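Local atomic coordinates of predicted DNA-binding transcriptional regulator (PDB entry 7DWN), a protein that probably binds promoter DNA and regulates transcription as a tetrameric member of the LysR family. Residues Lys6-Phe11 with Lys64-Thr69; Phe11-Lys16 with Glu25-Thr30; Gln113-Gly118 with Trp285-Asn290; Glu211-Thr216 with Ile237-Ala242. All blocks are in the same frame, centred on the assembly; numbering follows the deposited sequence.

Contact 1 (Lys6-Phe11 with Lys64-Thr69)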
loop_
_atom_site.group_PDB
_atom_site.type_symbol
_atom_site.label_atom_id
_atom_site.label_comp_id
_atom_site.label_asym_id
_atom_site.label_seq_id
_atom_site.Cartn_x
_atom_site.Cartn_y
_atom_site.Cartn_z
ATOM N N LYS A 6 -6.953 -24.321 -13.963
ATOM C CA LYS A 6 -8.304 -24.861 -14.012
ATOM C C LYS A 6 -8.604 -25.698 -12.775
ATOM O O LYS A 6 -9.746 -25.724 -12.310
ATOM C CB LYS A 6 -8.505 -25.678 -15.291
ATOM C CG LYS A 6 -7.800 -27.021 -15.318
ATOM C CD LYS A 6 -8.123 -27.775 -16.597
ATOM C CE LYS A 6 -7.554 -29.182 -16.570
ATOM N NZ LYS A 6 -7.793 -29.900 -17.852
ATOM N N TRP A 7 -7.585 -26.353 -12.207
ATOM C CA TRP A 7 -7.774 -27.062 -10.945
ATOM C C TRP A 7 -8.082 -26.091 -9.813
ATOM O O TRP A 7 -8.891 -26.396 -8.928
ATOM C CB TRP A 7 -6.533 -27.888 -10.608
ATOM C CG TRP A 7 -6.204 -28.948 -11.608
ATOM C CD1 TRP A 7 -7.006 -29.418 -12.609
ATOM C CD2 TRP A 7 -4.972 -29.672 -11.706
ATOM N NE1 TRP A 7 -6.348 -30.392 -13.321
ATOM C CE2 TRP A 7 -5.099 -30.566 -12.787
ATOM C CE3 TRP A 7 -3.774 -29.651 -10.984
ATOM C CZ2 TRP A 7 -4.073 -31.432 -13.164
ATOM C CZ3 TRP A 7 -2.756 -30.511 -11.360
ATOM C CH2 TRP A 7 -2.912 -31.388 -12.439
ATOM N N LEU A 8 -7.441 -24.919 -9.821
ATOM C CA LEU A 8 -7.735 -23.907 -8.812
ATOM C C LEU A 8 -9.198 -23.491 -8.880
ATOM O O LEU A 8 -9.884 -23.400 -7.851
ATOM C CB LEU A 8 -6.817 -22.698 -9.004
ATOM C CG LEU A 8 -5.319 -22.999 -9.110
ATOM C CD1 LEU A 8 -4.534 -21.756 -9.502
ATOM C CD2 LEU A 8 -4.798 -23.565 -7.801
ATOM N N GLU A 9 -9.703 -23.253 -10.092
ATOM C CA GLU A 9 -11.112 -22.879 -10.212
ATOM C C GLU A 9 -12.035 -24.035 -9.829
ATOM O O GLU A 9 -13.073 -23.821 -9.182
ATOM C CB GLU A 9 -11.413 -22.382 -11.625
ATOM C CG GLU A 9 -11.185 -20.883 -11.801
ATOM C CD GLU A 9 -12.082 -20.038 -10.906
ATOM O OE1 GLU A 9 -13.174 -20.513 -10.525
ATOM O OE2 GLU A 9 -11.695 -18.895 -10.580
ATOM N N ASP A 10 -11.679 -25.262 -10.226
ATOM C CA ASP A 10 -12.414 -26.446 -9.785
ATOM C C ASP A 10 -12.565 -26.456 -8.270
ATOM O O ASP A 10 -13.670 -26.630 -7.740
ATOM C CB ASP A 10 -11.694 -27.720 -10.241
ATOM C CG ASP A 10 -11.641 -27.863 -11.750
ATOM O OD1 ASP A 10 -12.530 -27.321 -12.438
ATOM O OD2 ASP A 10 -10.705 -28.520 -12.252
ATOM N N PHE A 11 -11.452 -26.261 -7.560
ATOM C CA PHE A 11 -11.466 -26.341 -6.107
ATOM C C PHE A 11 -12.260 -25.197 -5.487
ATOM O O PHE A 11 -12.958 -25.398 -4.489
ATOM C CB PHE A 11 -10.040 -26.354 -5.565
ATOM C CG PHE A 11 -9.967 -26.470 -4.077
ATOM C CD1 PHE A 11 -10.249 -27.672 -3.450
ATOM C CD2 PHE A 11 -9.625 -25.377 -3.300
ATOM C CE1 PHE A 11 -10.188 -27.784 -2.075
ATOM C CE2 PHE A 11 -9.561 -25.480 -1.924
ATOM C CZ PHE A 11 -9.841 -26.686 -1.310
ATOM N N LYS A 64 -8.680 -25.624 3.557
ATOM C CA LYS A 64 -9.019 -24.275 3.993
ATOM C C LYS A 64 -7.920 -23.283 3.622
ATOM O O LYS A 64 -8.204 -22.188 3.121
ATOM C CB LYS A 64 -9.279 -24.262 5.499
ATOM C CG LYS A 64 -10.554 -24.983 5.909
ATOM C CD LYS A 64 -10.725 -24.989 7.419
ATOM C CE LYS A 64 -12.049 -25.619 7.823
ATOM N NZ LYS A 64 -13.212 -24.837 7.314
ATOM N N LEU A 65 -6.656 -23.647 3.852
ATOM C CA LEU A 65 -5.576 -22.720 3.502
ATOM C C LEU A 65 -5.385 -22.626 1.988
ATOM O O LEU A 65 -5.157 -21.532 1.438
ATOM C CB LEU A 65 -4.271 -23.134 4.187
ATOM C CG LEU A 65 -4.055 -22.624 5.614
ATOM C CD1 LEU A 65 -5.028 -23.270 6.591
ATOM C CD2 LEU A 65 -2.616 -22.850 6.054
ATOM N N PHE A 66 -5.489 -23.755 1.287
ATOM C CA PHE A 66 -5.316 -23.703 -0.154
ATOM C C PHE A 66 -6.470 -23.001 -0.846
ATOM O O PHE A 66 -6.319 -22.597 -1.996
ATOM C CB PHE A 66 -5.145 -25.098 -0.745
ATOM C CG PHE A 66 -4.628 -25.080 -2.151
ATOM C CD1 PHE A 66 -3.296 -24.793 -2.407
ATOM C CD2 PHE A 66 -5.476 -25.318 -3.220
ATOM C CE1 PHE A 66 -2.817 -24.759 -3.700
ATOM C CE2 PHE A 66 -5.002 -25.287 -4.514
ATOM C CZ PHE A 66 -3.671 -25.008 -4.755
ATOM N N ARG A 67 -7.613 -22.836 -0.183
ATOM C CA ARG A 67 -8.668 -22.015 -0.766
ATOM C C ARG A 67 -8.204 -20.570 -0.912
ATOM O O ARG A 67 -8.391 -19.946 -1.966
ATOM C CB ARG A 67 -9.930 -22.105 0.088
ATOM C CG ARG A 67 -11.155 -21.479 -0.542
ATOM C CD ARG A 67 -12.370 -21.713 0.329
ATOM N NE ARG A 67 -13.532 -20.973 -0.149
ATOM C CZ ARG A 67 -14.726 -21.006 0.432
ATOM N NH1 ARG A 67 -14.921 -21.747 1.514
ATOM N NH2 ARG A 67 -15.728 -20.298 -0.072
ATOM N N ILE A 68 -7.582 -20.028 0.138
ATOM C CA ILE A 68 -6.991 -18.695 0.053
ATOM C C ILE A 68 -5.911 -18.668 -1.018
ATOM O O ILE A 68 -5.827 -17.727 -1.818
ATOM C CB ILE A 68 -6.421 -18.265 1.417
ATOM C CG1 ILE A 68 -7.257 -18.825 2.565
ATOM C CG2 ILE A 68 -6.347 -16.747 1.505
ATOM C CD1 ILE A 68 -6.586 -18.674 3.914
ATOM N N THR A 69 -5.053 -19.694 -1.033
ATOM C CA THR A 69 -3.987 -19.728 -2.035
ATOM C C THR A 69 -4.555 -19.719 -3.453
ATOM O O THR A 69 -4.055 -19.000 -4.329
ATOM C CB THR A 69 -3.095 -20.949 -1.823
ATOM O OG1 THR A 69 -2.513 -20.891 -0.516
ATOM C CG2 THR A 69 -1.984 -20.975 -2.861
#
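Phe11 and Phe66, with Leu8 beside them, carry most of the packing between helix 5-17 and helix 61-83, whose short segments cross at -125° with their axes 10.1 Å apart. The CB of Phe11 is directed toward the other helix. Its CE2 reaches the backbone of Arg67, 3.7 Å from Arg67 N, and the main chain meets the ring at its edge, near the ring plane. The two rings do not stack: Phe11 CD2 stands 4.2 Å from Phe66 CD2, at the edge of the Phe66 ring. Helix 61-83 is the linker helix of the LysR-type winged helix-turn-helix domain, and helix 5-17 is the first helix of that domain. Phe66 reaches across because its CG is anti to the backbone N (chi1 -166°), which sends the far end of the ring to Leu8, where Leu8 CD2 lies 3.6 Å from Phe66 CZ. Leu49 touches both rings, and Ile84 of the second subunit also packs on Phe66.

Contact 2 (Phe11-Lys16 with Glu25-Thr30)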
loop_
_atom_site.group_PDB
_atom_site.type_symbol
_atom_site.label_atom_id
_atom_site.label_comp_id
_atom_site.label_asym_id
_atom_site.label_seq_id
_atom_site.Cartn_x
_atom_site.Cartn_y
_atom_site.Cartn_z
ATOM N N PHE A 11 -11.452 -26.261 -7.560
ATOM C CA PHE A 11 -11.466 -26.341 -6.107
ATOM C C PHE A 11 -12.260 -25.197 -5.487
ATOM O O PHE A 11 -12.958 -25.398 -4.489
ATOM C CB PHE A 11 -10.040 -26.354 -5.565
ATOM C CG PHE A 11 -9.967 -26.470 -4.077
ATOM C CD1 PHE A 11 -10.249 -27.672 -3.450
ATOM C CD2 PHE A 11 -9.625 -25.377 -3.300
ATOM C CE1 PHE A 11 -10.188 -27.784 -2.075
ATOM C CE2 PHE A 11 -9.561 -25.480 -1.924
ATOM C CZ PHE A 11 -9.841 -26.686 -1.310
ATOM N N LEU A 12 -12.173 -23.992 -6.059
ATOM C CA LEU A 12 -12.957 -22.880 -5.524
ATOM C C LEU A 12 -14.456 -23.153 -5.649
ATOM O O LEU A 12 -15.225 -22.950 -4.695
ATOM C CB LEU A 12 -12.581 -21.576 -6.232
ATOM C CG LEU A 12 -11.176 -21.031 -5.959
ATOM C CD1 LEU A 12 -10.854 -19.861 -6.880
ATOM C CD2 LEU A 12 -11.031 -20.616 -4.502
ATOM N N VAL A 13 -14.890 -23.628 -6.820
ATOM C CA VAL A 13 -16.307 -23.938 -7.006
ATOM C C VAL A 13 -16.740 -25.050 -6.056
ATOM O O VAL A 13 -17.809 -24.973 -5.430
ATOM C CB VAL A 13 -16.589 -24.301 -8.475
ATOM C CG1 VAL A 13 -18.005 -24.824 -8.628
ATOM C CG2 VAL A 13 -16.367 -23.089 -9.369
ATOM N N LEU A 14 -15.916 -26.095 -5.928
ATOM C CA LEU A 14 -16.232 -27.180 -5.004
ATOM C C LEU A 14 -16.343 -26.672 -3.572
ATOM O O LEU A 14 -17.197 -27.133 -2.807
ATOM C CB LEU A 14 -15.175 -28.278 -5.101
ATOM C CG LEU A 14 -15.343 -29.470 -4.158
ATOM C CD1 LEU A 14 -16.590 -30.264 -4.517
ATOM C CD2 LEU A 14 -14.108 -30.357 -4.189
ATOM N N ALA A 15 -15.490 -25.718 -3.193
ATOM C CA ALA A 15 -15.554 -25.157 -1.850
ATOM C C ALA A 15 -16.826 -24.350 -1.643
ATOM O O ALA A 15 -17.348 -24.298 -0.523
ATOM C CB ALA A 15 -14.323 -24.290 -1.585
ATOM N N LYS A 16 -17.337 -23.709 -2.697
ATOM C CA LYS A 16 -18.605 -23.003 -2.544
ATOM C C LYS A 16 -19.769 -23.979 -2.403
ATOM O O LYS A 16 -20.521 -23.930 -1.422
ATOM C CB LYS A 16 -18.861 -22.047 -3.711
ATOM C CG LYS A 16 -20.106 -21.190 -3.478
ATOM C CD LYS A 16 -20.696 -20.643 -4.767
ATOM C CE LYS A 16 -21.994 -19.893 -4.485
ATOM N NZ LYS A 16 -22.678 -19.438 -5.727
ATOM N N GLU A 25 -20.995 -29.862 -12.657
ATOM C CA GLU A 25 -21.947 -29.239 -13.570
ATOM C C GLU A 25 -21.632 -27.762 -13.766
ATOM O O GLU A 25 -21.733 -27.241 -14.884
ATOM C CB GLU A 25 -23.376 -29.421 -13.058
ATOM C CG GLU A 25 -24.437 -28.949 -14.041
ATOM C CD GLU A 25 -24.412 -29.729 -15.343
ATOM O OE1 GLU A 25 -24.124 -30.943 -15.304
ATOM O OE2 GLU A 25 -24.676 -29.127 -16.406
ATOM N N LEU A 26 -21.238 -27.070 -12.693
ATOM C CA LEU A 26 -20.863 -25.666 -12.829
ATOM C C LEU A 26 -19.612 -25.498 -13.680
ATOM O O LEU A 26 -19.440 -24.461 -14.331
ATOM C CB LEU A 26 -20.652 -25.031 -11.454
ATOM C CG LEU A 26 -21.846 -24.316 -10.812
ATOM C CD1 LEU A 26 -22.990 -25.280 -10.526
ATOM C CD2 LEU A 26 -21.414 -23.599 -9.542
ATOM N N ARG A 27 -18.737 -26.501 -13.699
ATOM C CA ARG A 27 -17.470 -26.426 -14.412
ATOM C C ARG A 27 -17.535 -27.022 -15.813
ATOM O O ARG A 27 -16.493 -27.151 -16.463
ATOM C CB ARG A 27 -16.371 -27.119 -13.602
ATOM C CG ARG A 27 -15.981 -26.377 -12.335
ATOM C CD ARG A 27 -15.349 -25.039 -12.671
ATOM N NE ARG A 27 -14.063 -25.203 -13.342
ATOM C CZ ARG A 27 -13.462 -24.251 -14.046
ATOM N NH1 ARG A 27 -14.036 -23.063 -14.181
ATOM N NH2 ARG A 27 -12.291 -24.489 -14.620
ATOM N N ASN A 28 -18.730 -27.382 -16.288
ATOM C CA ASN A 28 -18.912 -27.953 -17.625
ATOM C C ASN A 28 -18.011 -29.168 -17.834
ATOM O O ASN A 28 -17.406 -29.346 -18.893
ATOM C CB ASN A 28 -18.668 -26.902 -18.709
ATOM C CG ASN A 28 -19.603 -25.715 -18.592
ATOM O OD1 ASN A 28 -20.793 -25.872 -18.317
ATOM N ND2 ASN A 28 -19.068 -24.517 -18.797
ATOM N N VAL A 29 -17.920 -30.013 -16.809
ATOM C CA VAL A 29 -17.037 -31.170 -16.825
ATOM C C VAL A 29 -17.790 -32.367 -16.260
ATOM O O VAL A 29 -18.721 -32.221 -15.462
ATOM C CB VAL A 29 -15.736 -30.900 -16.032
ATOM C CG1 VAL A 29 -16.030 -30.771 -14.545
ATOM C CG2 VAL A 29 -14.692 -31.979 -16.298
ATOM N N THR A 30 -17.391 -33.559 -16.699
ATOM C CA THR A 30 -17.995 -34.790 -16.212
ATOM C C THR A 30 -17.709 -34.972 -14.724
ATOM O O THR A 30 -16.735 -34.441 -14.184
ATOM C CB THR A 30 -17.461 -35.984 -17.007
ATOM O OG1 THR A 30 -17.297 -35.607 -18.380
ATOM C CG2 THR A 30 -18.427 -37.149 -16.936
#
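Val13 turns its CB toward the end of helix 20-26 and meets a different neighbour with each of its two methyls. CG1, anti to the backbone N (chi1 171°), goes to Leu26, with Val13 CG1 3.7 Å from Leu26 CD2 and 3.9 Å from Leu26 CB. The leucine thus meets this methyl with one tip and also with the root of its side chain. CG2, the branch beside the backbone N, faces Arg27, where Val13 CG2 lies 4.0 Å from Arg27 CD. Both approaches are slanting, and the valine meets arginine through the aliphatic part of the chain. Bends at chi2 and chi3, near -65° each, fold Arg27 back, so that its NE forms a salt bridge with Asp10 on helix 5-17. The methylene carbon therefore packs while the charged end is held by a carboxylate on the same helix as Val13. Just beyond, Asn28 takes a positive phi of 54° and is the C-prime residue of a Schellman motif, in which Val29 N bonds Ala24 O. This ends helix 20-26 and begins the turn into helix 31-45, as in the helix-turn-helix of LysR-type regulators, with helix 5-17 packed behind its first helix.

Contact 3 (Gln113-Gly118 with Trp285-Asn290)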
loop_
_atom_site.group_PDB
_atom_site.type_symbol
_atom_site.label_atom_id
_atom_site.label_comp_id
_atom_site.label_asym_id
_atom_site.label_seq_id
_atom_site.Cartn_x
_atom_site.Cartn_y
_atom_site.Cartn_z
ATOM N N GLN A 113 2.031 10.050 -39.427
ATOM C CA GLN A 113 2.371 10.164 -40.838
ATOM C C GLN A 113 3.841 9.838 -41.079
ATOM O O GLN A 113 4.190 9.252 -42.110
ATOM C CB GLN A 113 2.034 11.556 -41.365
ATOM C CG GLN A 113 2.257 11.690 -42.862
ATOM C CD GLN A 113 1.685 10.520 -43.644
ATOM O OE1 GLN A 113 0.559 10.083 -43.400
ATOM N NE2 GLN A 113 2.465 10.002 -44.586
ATOM N N ALA A 114 4.718 10.201 -40.138
ATOM C CA ALA A 114 6.130 9.853 -40.279
ATOM C C ALA A 114 6.328 8.343 -40.317
ATOM O O ALA A 114 7.300 7.857 -40.909
ATOM C CB ALA A 114 6.956 10.462 -39.146
ATOM N N PHE A 115 5.427 7.594 -39.683
ATOM C CA PHE A 115 5.484 6.135 -39.762
ATOM C C PHE A 115 5.278 5.602 -41.178
ATOM O O PHE A 115 5.586 4.431 -41.429
ATOM C CB PHE A 115 4.437 5.507 -38.842
ATOM C CG PHE A 115 4.727 5.680 -37.382
ATOM C CD1 PHE A 115 6.029 5.747 -36.917
ATOM C CD2 PHE A 115 3.691 5.770 -36.470
ATOM C CE1 PHE A 115 6.288 5.901 -35.566
ATOM C CE2 PHE A 115 3.945 5.927 -35.123
ATOM C CZ PHE A 115 5.244 5.992 -34.671
ATOM N N ASP A 116 4.773 6.424 -42.103
ATOM C CA ASP A 116 4.418 5.970 -43.444
ATOM C C ASP A 116 5.497 6.226 -44.490
ATOM O O ASP A 116 5.370 5.724 -45.612
ATOM C CB ASP A 116 3.112 6.633 -43.906
ATOM C CG ASP A 116 1.948 6.328 -42.989
ATOM O OD1 ASP A 116 2.185 5.833 -41.868
ATOM O OD2 ASP A 116 0.795 6.582 -43.394
ATOM N N GLU A 117 6.540 6.990 -44.165
ATOM C CA GLU A 117 7.659 7.243 -45.077
ATOM C C GLU A 117 8.876 6.551 -44.476
ATOM O O GLU A 117 9.529 7.085 -43.573
ATOM C CB GLU A 117 7.899 8.736 -45.275
ATOM C CG GLU A 117 8.497 9.088 -46.632
ATOM C CD GLU A 117 7.440 9.355 -47.686
ATOM O OE1 GLU A 117 6.536 10.177 -47.425
ATOM O OE2 GLU A 117 7.515 8.749 -48.775
ATOM N N GLY A 118 9.197 5.375 -45.004
ATOM C CA GLY A 118 9.915 4.380 -44.242
ATOM C C GLY A 118 8.905 3.337 -43.812
ATOM O O GLY A 118 7.993 3.638 -43.037
ATOM N N TRP A 285 10.974 6.812 -30.304
ATOM C CA TRP A 285 11.821 7.812 -29.664
ATOM C C TRP A 285 12.672 8.551 -30.688
ATOM O O TRP A 285 12.829 9.775 -30.608
ATOM C CB TRP A 285 12.705 7.153 -28.608
ATOM C CG TRP A 285 13.626 8.110 -27.919
ATOM C CD1 TRP A 285 14.929 8.366 -28.235
ATOM C CD2 TRP A 285 13.313 8.943 -26.798
ATOM N NE1 TRP A 285 15.448 9.303 -27.377
ATOM C CE2 TRP A 285 14.476 9.675 -26.486
ATOM C CE3 TRP A 285 12.164 9.140 -26.025
ATOM C CZ2 TRP A 285 14.521 10.588 -25.436
ATOM C CZ3 TRP A 285 12.214 10.045 -24.982
ATOM C CH2 TRP A 285 13.383 10.757 -24.697
ATOM N N SER A 286 13.230 7.825 -31.660
ATOM C CA SER A 286 14.025 8.464 -32.702
ATOM C C SER A 286 13.185 9.434 -33.519
ATOM O O SER A 286 13.645 10.532 -33.859
ATOM C CB SER A 286 14.647 7.402 -33.609
ATOM O OG SER A 286 15.145 7.975 -34.805
ATOM N N ILE A 287 11.950 9.050 -33.845
ATOM C CA ILE A 287 11.094 9.937 -34.625
ATOM C C ILE A 287 10.695 11.162 -33.809
ATOM O O ILE A 287 10.568 12.266 -34.354
ATOM C CB ILE A 287 9.876 9.155 -35.148
ATOM C CG1 ILE A 287 10.350 8.104 -36.154
ATOM C CG2 ILE A 287 8.859 10.090 -35.790
ATOM C CD1 ILE A 287 9.326 7.064 -36.500
ATOM N N LEU A 288 10.517 11.001 -32.496
ATOM C CA LEU A 288 10.243 12.150 -31.638
ATOM C C LEU A 288 11.438 13.094 -31.573
ATOM O O LEU A 288 11.274 14.318 -31.649
ATOM C CB LEU A 288 9.857 11.678 -30.238
ATOM C CG LEU A 288 8.410 11.225 -30.070
ATOM C CD1 LEU A 288 8.240 10.482 -28.759
ATOM C CD2 LEU A 288 7.489 12.433 -30.123
ATOM N N CYS A 289 12.647 12.545 -31.429
ATOM C CA CYS A 289 13.846 13.377 -31.421
ATOM C C CYS A 289 14.075 14.059 -32.761
ATOM O O CYS A 289 14.809 15.052 -32.821
ATOM C CB CYS A 289 15.074 12.540 -31.052
ATOM S SG CYS A 289 15.031 11.818 -29.399
ATOM N N ASN A 290 13.489 13.589 -33.823
ATOM C CA ASN A 290 13.674 14.290 -35.023
ATOM C C ASN A 290 12.620 15.258 -35.345
ATOM O O ASN A 290 12.866 16.401 -35.110
ATOM C CB ASN A 290 14.011 13.407 -36.168
ATOM C CG ASN A 290 15.464 13.079 -36.164
ATOM O OD1 ASN A 290 16.225 13.674 -36.840
ATOM N ND2 ASN A 290 15.843 12.205 -35.325
#
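Ile287 of helix 279-290 meets Ala114 and Phe115, joining two parts of the LysR regulatory domain, which has the fold of periplasmic binding proteins. The contact across the segments is apolar, and each branch of Ile287 has its own partner. CG2, anti to the backbone N, lies 3.9 Å from Ala114 CB. CG1 sits beside the backbone N instead (chi1 -66°) and carries CD1 on to the phenyl ring, so that Ile287 CD1 comes within 3.4 Å of Phe115 CE1. The methyl approaches at the ring edge, near the ring plane, rather than over a face. Phe115 is buried, with Lys121 and Pro122 also packed against it, and Met111, about one turn before Ala114, touches Ile287. The hydrogen bonds lie within each segment. Ala114 to Glu117 form a type I turn closed by a weak bond from Glu117 N to Ala114 O (3.5 Å); one residue earlier, Asp116 N bonds Gln113 O at 2.9 Å. In the other segment, the Asn290 side chain folds back along helix 279-290 and donates from ND2 to Ser286 O at 3.1 Å, nearly straight at 171°, with the acceptor close to the amide plane.

Contact 4 (Glu211-Thr216 with Ile237-Ala242)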
loop_
_atom_site.group_PDB
_atom_site.type_symbol
_atom_site.label_atom_id
_atom_site.label_comp_id
_atom_site.label_asym_id
_atom_site.label_seq_id
_atom_site.Cartn_x
_atom_site.Cartn_y
_atom_site.Cartn_z
ATOM N N GLU A 211 1.210 40.509 -12.527
ATOM C CA GLU A 211 1.155 41.881 -12.016
ATOM C C GLU A 211 1.098 42.932 -13.118
ATOM O O GLU A 211 0.761 44.087 -12.834
ATOM C CB GLU A 211 2.356 42.180 -11.113
ATOM C CG GLU A 211 2.299 41.548 -9.730
ATOM C CD GLU A 211 1.074 41.960 -8.934
ATOM O OE1 GLU A 211 0.387 41.063 -8.399
ATOM O OE2 GLU A 211 0.793 43.174 -8.846
ATOM N N GLN A 212 1.419 42.571 -14.355
ATOM C CA GLN A 212 1.451 43.522 -15.458
ATOM C C GLN A 212 0.088 43.731 -16.106
ATOM O O GLN A 212 -0.014 44.513 -17.057
ATOM C CB GLN A 212 2.453 43.060 -16.521
ATOM C CG GLN A 212 3.849 42.782 -15.989
ATOM C CD GLN A 212 4.825 42.414 -17.091
ATOM O OE1 GLN A 212 4.460 42.359 -18.266
ATOM N NE2 GLN A 212 6.073 42.161 -16.716
ATOM N N VAL A 213 -0.954 43.054 -15.626
ATOM C CA VAL A 213 -2.262 43.078 -16.268
ATOM C C VAL A 213 -3.350 43.060 -15.202
ATOM O O VAL A 213 -3.145 42.577 -14.084
ATOM C CB VAL A 213 -2.434 41.891 -17.241
ATOM C CG1 VAL A 213 -1.540 42.064 -18.461
ATOM C CG2 VAL A 213 -2.108 40.590 -16.537
ATOM N N ALA A 214 -4.518 43.598 -15.555
ATOM C CA ALA A 214 -5.680 43.626 -14.672
ATOM C C ALA A 214 -6.637 42.527 -15.119
ATOM O O ALA A 214 -7.324 42.662 -16.135
ATOM C CB ALA A 214 -6.351 44.998 -14.695
ATOM N N LEU A 215 -6.680 41.439 -14.358
ATOM C CA LEU A 215 -7.473 40.266 -14.695
ATOM C C LEU A 215 -8.465 39.976 -13.578
ATOM O O LEU A 215 -8.146 40.158 -12.398
ATOM C CB LEU A 215 -6.579 39.040 -14.908
ATOM C CG LEU A 215 -5.438 39.167 -15.917
ATOM C CD1 LEU A 215 -4.513 37.964 -15.827
ATOM C CD2 LEU A 215 -5.996 39.316 -17.319
ATOM N N THR A 216 -9.658 39.521 -13.943
ATOM C CA THR A 216 -10.598 38.989 -12.962
ATOM C C THR A 216 -10.957 37.563 -13.356
ATOM O O THR A 216 -11.541 37.347 -14.436
ATOM C CB THR A 216 -11.856 39.861 -12.844
ATOM O OG1 THR A 216 -12.887 39.123 -12.181
ATOM C CG2 THR A 216 -12.346 40.326 -14.207
ATOM N N ILE A 237 -10.500 36.175 -21.955
ATOM C CA ILE A 237 -9.181 36.051 -22.558
ATOM C C ILE A 237 -8.470 34.859 -21.942
ATOM O O ILE A 237 -8.797 34.409 -20.840
ATOM C CB ILE A 237 -8.331 37.322 -22.379
ATOM C CG1 ILE A 237 -8.019 37.547 -20.897
ATOM C CG2 ILE A 237 -9.052 38.506 -22.954
ATOM C CD1 ILE A 237 -6.666 38.170 -20.660
ATOM N N ALA A 238 -7.461 34.358 -22.654
ATOM C CA ALA A 238 -6.685 33.283 -22.051
ATOM C C ALA A 238 -5.307 33.206 -22.691
ATOM O O ALA A 238 -5.122 33.590 -23.845
ATOM C CB ALA A 238 -7.400 31.932 -22.175
ATOM N N TRP A 239 -4.344 32.703 -21.920
ATOM C CA TRP A 239 -3.010 32.414 -22.431
ATOM C C TRP A 239 -3.035 31.007 -23.012
ATOM O O TRP A 239 -3.040 30.018 -22.276
ATOM C CB TRP A 239 -1.959 32.551 -21.335
ATOM C CG TRP A 239 -1.465 33.953 -21.165
ATOM C CD1 TRP A 239 -0.313 34.485 -21.670
ATOM C CD2 TRP A 239 -2.113 35.006 -20.446
ATOM N NE1 TRP A 239 -0.203 35.806 -21.305
ATOM C CE2 TRP A 239 -1.296 36.150 -20.553
ATOM C CE3 TRP A 239 -3.305 35.093 -19.723
ATOM C CZ2 TRP A 239 -1.638 37.367 -19.965
ATOM C CZ3 TRP A 239 -3.638 36.297 -19.137
ATOM C CH2 TRP A 239 -2.808 37.419 -19.260
ATOM N N LEU A 240 -3.054 30.917 -24.331
ATOM C CA LEU A 240 -3.124 29.626 -24.984
ATOM C C LEU A 240 -1.814 29.311 -25.695
ATOM O O LEU A 240 -1.157 30.222 -26.211
ATOM C CB LEU A 240 -4.275 29.587 -25.995
ATOM C CG LEU A 240 -5.648 29.902 -25.399
ATOM C CD1 LEU A 240 -6.740 29.816 -26.453
ATOM C CD2 LEU A 240 -5.933 28.957 -24.247
ATOM N N PRO A 241 -1.396 28.046 -25.711
ATOM C CA PRO A 241 -0.199 27.682 -26.474
ATOM C C PRO A 241 -0.417 27.938 -27.956
ATOM O O PRO A 241 -1.493 27.679 -28.500
ATOM C CB PRO A 241 -0.020 26.190 -26.171
ATOM C CG PRO A 241 -1.372 25.723 -25.746
ATOM C CD PRO A 241 -1.986 26.886 -25.023
ATOM N N ALA A 242 0.622 28.459 -28.607
ATOM C CA ALA A 242 0.461 28.940 -29.973
ATOM C C ALA A 242 0.174 27.807 -30.949
ATOM O O ALA A 242 -0.495 28.026 -31.965
ATOM C CB ALA A 242 1.702 29.717 -30.402
#
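Leu215 and Ile237 have the nearest CA atoms of the two segments, 9.1 Å apart, too far for the backbones to pair directly. Both are tied instead to strand 191-195: Ala214 and Thr216 share backbone hydrogen bonds with Val191, and Thr216 also with Trp193, while Ile237 bonds to Pro192 and Leu194. Side chains bridge the remaining gap. The two methyls of Leu215 diverge, CD2 reaching 3.6 Å from Ile237 CD1 and CD1 lying 3.8 Å from Trp239 CZ3, an oblique approach to the six-membered part of the indole. The leucine and isoleucine side chains are roughly perpendicular. In Ile237, CG1 lies between the backbone N and the carbonyl carbon (chi1 65°), and this brings CD1 out to the leucine. Val213 adds a looser touch, its CG2 4.2 Å from Trp239 CH2. The indole is further fixed by NE1, which bonds to Leu262 O, and by the ring of Trp193, whose plane stands at about 80° to it. Leu215 also touches Trp193, so the cluster lies along one side of strand 191-195. Helix 224-232 connects strand 215-221 to strand 238-241, and having the earlier strand 191-195 between these two is consistent with a subdomain of the type II periplasmic-binding-protein fold in LysR-type regulators.

Contacts 1 and 2 share Phe11 and helix 5-17, with centres 11 Å apart. Contact 2 is nested within the loop closed by contact 1, and the two also touch where Arg67 NE lies 3.7 Å from Ala15 CB. Contacts 3 and 4 belong to the regulatory domain, with centres 35 Å apart and nearest atoms about 16 Å apart; contact 4 falls inside the long chain loop that contact 3 closes. The two pairs are far from each other: the centre of contact 1 is 49 Å from that of contact 3 and 62 Å from that of contact 4. Helix 61-83, which carries one side of contact 1, leads from the DNA-binding domain toward the regulatory domain.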